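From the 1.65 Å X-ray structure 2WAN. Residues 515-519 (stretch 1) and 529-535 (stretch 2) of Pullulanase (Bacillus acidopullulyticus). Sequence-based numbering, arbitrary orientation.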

# COMPACT_ATOMS: atom_id res chain seq x y z
N ASN A 515 13.32 6.71 -8.48
CA ASN A 515 14.33 5.78 -9.01
C ASN A 515 15.76 6.17 -8.67
O ASN A 515 16.72 5.72 -9.32
CB ASN A 515 14.11 5.63 -10.51
CG ASN A 515 12.74 5.12 -10.80
OD1 ASN A 515 12.39 4.02 -10.34
ND2 ASN A 515 11.92 5.91 -11.49
N VAL A 516 15.89 7.00 -7.64
CA VAL A 516 17.18 7.54 -7.17
C VAL A 516 17.32 7.24 -5.67
O VAL A 516 16.36 7.44 -4.93
CB VAL A 516 17.26 9.09 -7.37
CG1 VAL A 516 18.58 9.67 -6.83
CG2 VAL A 516 17.03 9.49 -8.86
N PRO A 517 18.50 6.76 -5.22
CA PRO A 517 18.74 6.57 -3.79
C PRO A 517 18.79 7.89 -3.04
O PRO A 517 19.34 8.88 -3.56
CB PRO A 517 20.13 5.91 -3.75
CG PRO A 517 20.28 5.27 -5.09
CD PRO A 517 19.66 6.28 -6.01
N GLU A 518 18.24 7.91 -1.83
CA GLU A 518 18.33 9.11 -0.98
C GLU A 518 19.78 9.58 -0.77
O GLU A 518 20.63 8.81 -0.32
CB GLU A 518 17.64 8.86 0.36
CG GLU A 518 17.81 10.03 1.35
CD GLU A 518 17.25 11.35 0.83
OE1 GLU A 518 16.25 11.33 0.09
OE2 GLU A 518 17.80 12.45 1.20
N GLY A 519 20.02 10.86 -1.05
CA GLY A 519 21.38 11.42 -0.97
C GLY A 519 21.92 11.57 0.43
O GLY A 519 23.13 11.43 0.67
N ALA A 529 27.86 8.37 -6.14
CA ALA A 529 28.25 7.72 -4.87
C ALA A 529 27.04 7.11 -4.18
O ALA A 529 27.14 6.03 -3.59
CB ALA A 529 28.95 8.69 -3.93
N ARG A 530 25.90 7.78 -4.26
CA ARG A 530 24.68 7.26 -3.62
C ARG A 530 24.26 5.90 -4.20
O ARG A 530 23.71 5.05 -3.47
CB ARG A 530 23.54 8.25 -3.74
CG ARG A 530 23.15 8.56 -5.19
CD ARG A 530 22.05 9.59 -5.19
NE ARG A 530 22.49 10.97 -4.89
CZ ARG A 530 21.69 11.93 -4.44
NH1 ARG A 530 20.40 11.69 -4.15
NH2 ARG A 530 22.18 13.15 -4.28
N ILE A 531 24.52 5.70 -5.49
CA ILE A 531 24.18 4.44 -6.17
C ILE A 531 25.12 3.34 -5.70
O ILE A 531 24.66 2.29 -5.22
CB ILE A 531 24.22 4.59 -7.70
CG1 ILE A 531 23.22 5.67 -8.15
CG2 ILE A 531 23.91 3.24 -8.39
CD1 ILE A 531 23.13 5.86 -9.70
N THR A 532 26.43 3.59 -5.80
CA THR A 532 27.43 2.60 -5.41
C THR A 532 27.29 2.20 -3.93
O THR A 532 27.38 1.02 -3.59
CB THR A 532 28.84 3.14 -5.68
OG1 THR A 532 28.93 3.42 -7.08
CG2 THR A 532 29.90 2.10 -5.28
N GLU A 533 27.06 3.19 -3.07
CA GLU A 533 27.02 2.93 -1.64
C GLU A 533 25.81 2.12 -1.21
O GLU A 533 25.94 1.27 -0.34
CB GLU A 533 27.18 4.21 -0.81
CG GLU A 533 28.62 4.78 -0.99
CD GLU A 533 28.80 6.19 -0.47
OE1 GLU A 533 27.91 6.69 0.24
OE2 GLU A 533 29.86 6.82 -0.77
N LEU A 534 24.66 2.37 -1.83
CA LEU A 534 23.48 1.56 -1.53
C LEU A 534 23.67 0.14 -2.05
O LEU A 534 23.31 -0.83 -1.38
CB LEU A 534 22.21 2.21 -2.07
CG LEU A 534 20.88 1.43 -1.87
CD1 LEU A 534 20.64 1.00 -0.40
CD2 LEU A 534 19.68 2.21 -2.40
N LYS A 535 24.27 0.02 -3.24
CA LYS A 535 24.60 -1.32 -3.73
C LYS A 535 25.55 -2.03 -2.76
O LYS A 535 25.41 -3.23 -2.55
CB LYS A 535 25.22 -1.28 -5.15
CG LYS A 535 24.23 -0.90 -6.23
CD LYS A 535 24.93 -0.77 -7.60
CE LYS A 535 23.88 -0.47 -8.67
NZ LYS A 535 24.52 -0.10 -9.98

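This is a small, mixed contact in which Pro517 packs on a helix face and an arginine side chain runs along the loop backbone, with a single hydrogen bond to a carbonyl. The two stretches bury 283 Å² between them, both sides summed, and Pro517 and Arg530 account for most of it, at 87 and 95 Å².

Backbone hydrogen bonds from Glu533 N to Ala529 O (2.9 Å), Leu534 N to Arg530 O (3.3 Å) and Lys535 N to Ile531 O (3.0 Å) establish the helical repeat, which places Arg530 and Leu534 one turn apart, with their CA-to-CB bonds both directed toward the loop. Ile531 lies beside them, its CB pointing sideways. Ala529, Thr532, Glu533 and Lys535 make no contact with the loop.

Pro517 sits against this face with its own CA-to-CB bond directed toward the helix. Its ring reaches three residues: Pro517 CB lies 4.0 Å from Leu534 CD2, Pro517 CD lies 4.2 Å from Ile531 CG1, and Pro517 CB lies 4.1 Å from Arg530 CB. Pro517 CG also approaches the helix backbone, 4.1 Å from Ile531 CA. A compact, rigid, apolar ring suits this position because it fills the space beside the helix without bringing a polar side-chain group into it; the branched side chains of Leu534 and Ile531 supply matching apolar surface.

Arg530 combines both kinds of contact. With chi1 at 61° (p), chi2 at -178° (t) and chi3 at 75° (p), its chain carries the guanidinium alongside the loop backbone. There Arg530 NH1 donates to Pro517 O at 3.1 Å, with an N-H...O angle of 154°, and the acceptor lies at the guanidinium edge, near its plane, where the in-plane N-H bonds point. Pro517 therefore offers its ring to the helix and its carbonyl to Arg530. NH1 has a further hydrogen bond elsewhere in the structure, and NH2 is bonded there too, so the buried charged group is not left without polar partners.

Gly519 N is 3.2 Å from Arg530 NH1, but both are donors, so the pair is not a hydrogen bond. Gly519 CA instead lies over one face of the guanidinium. The absence of a side chain matters at this point: an ideal CB on Gly519 would fall 2.8 Å from Arg530 NH2, a clash. Val516 adds a lesser contact, Val516 CG1 lying 3.8 Å from Arg530 NH1, while Glu518 directs its CB away from the helix.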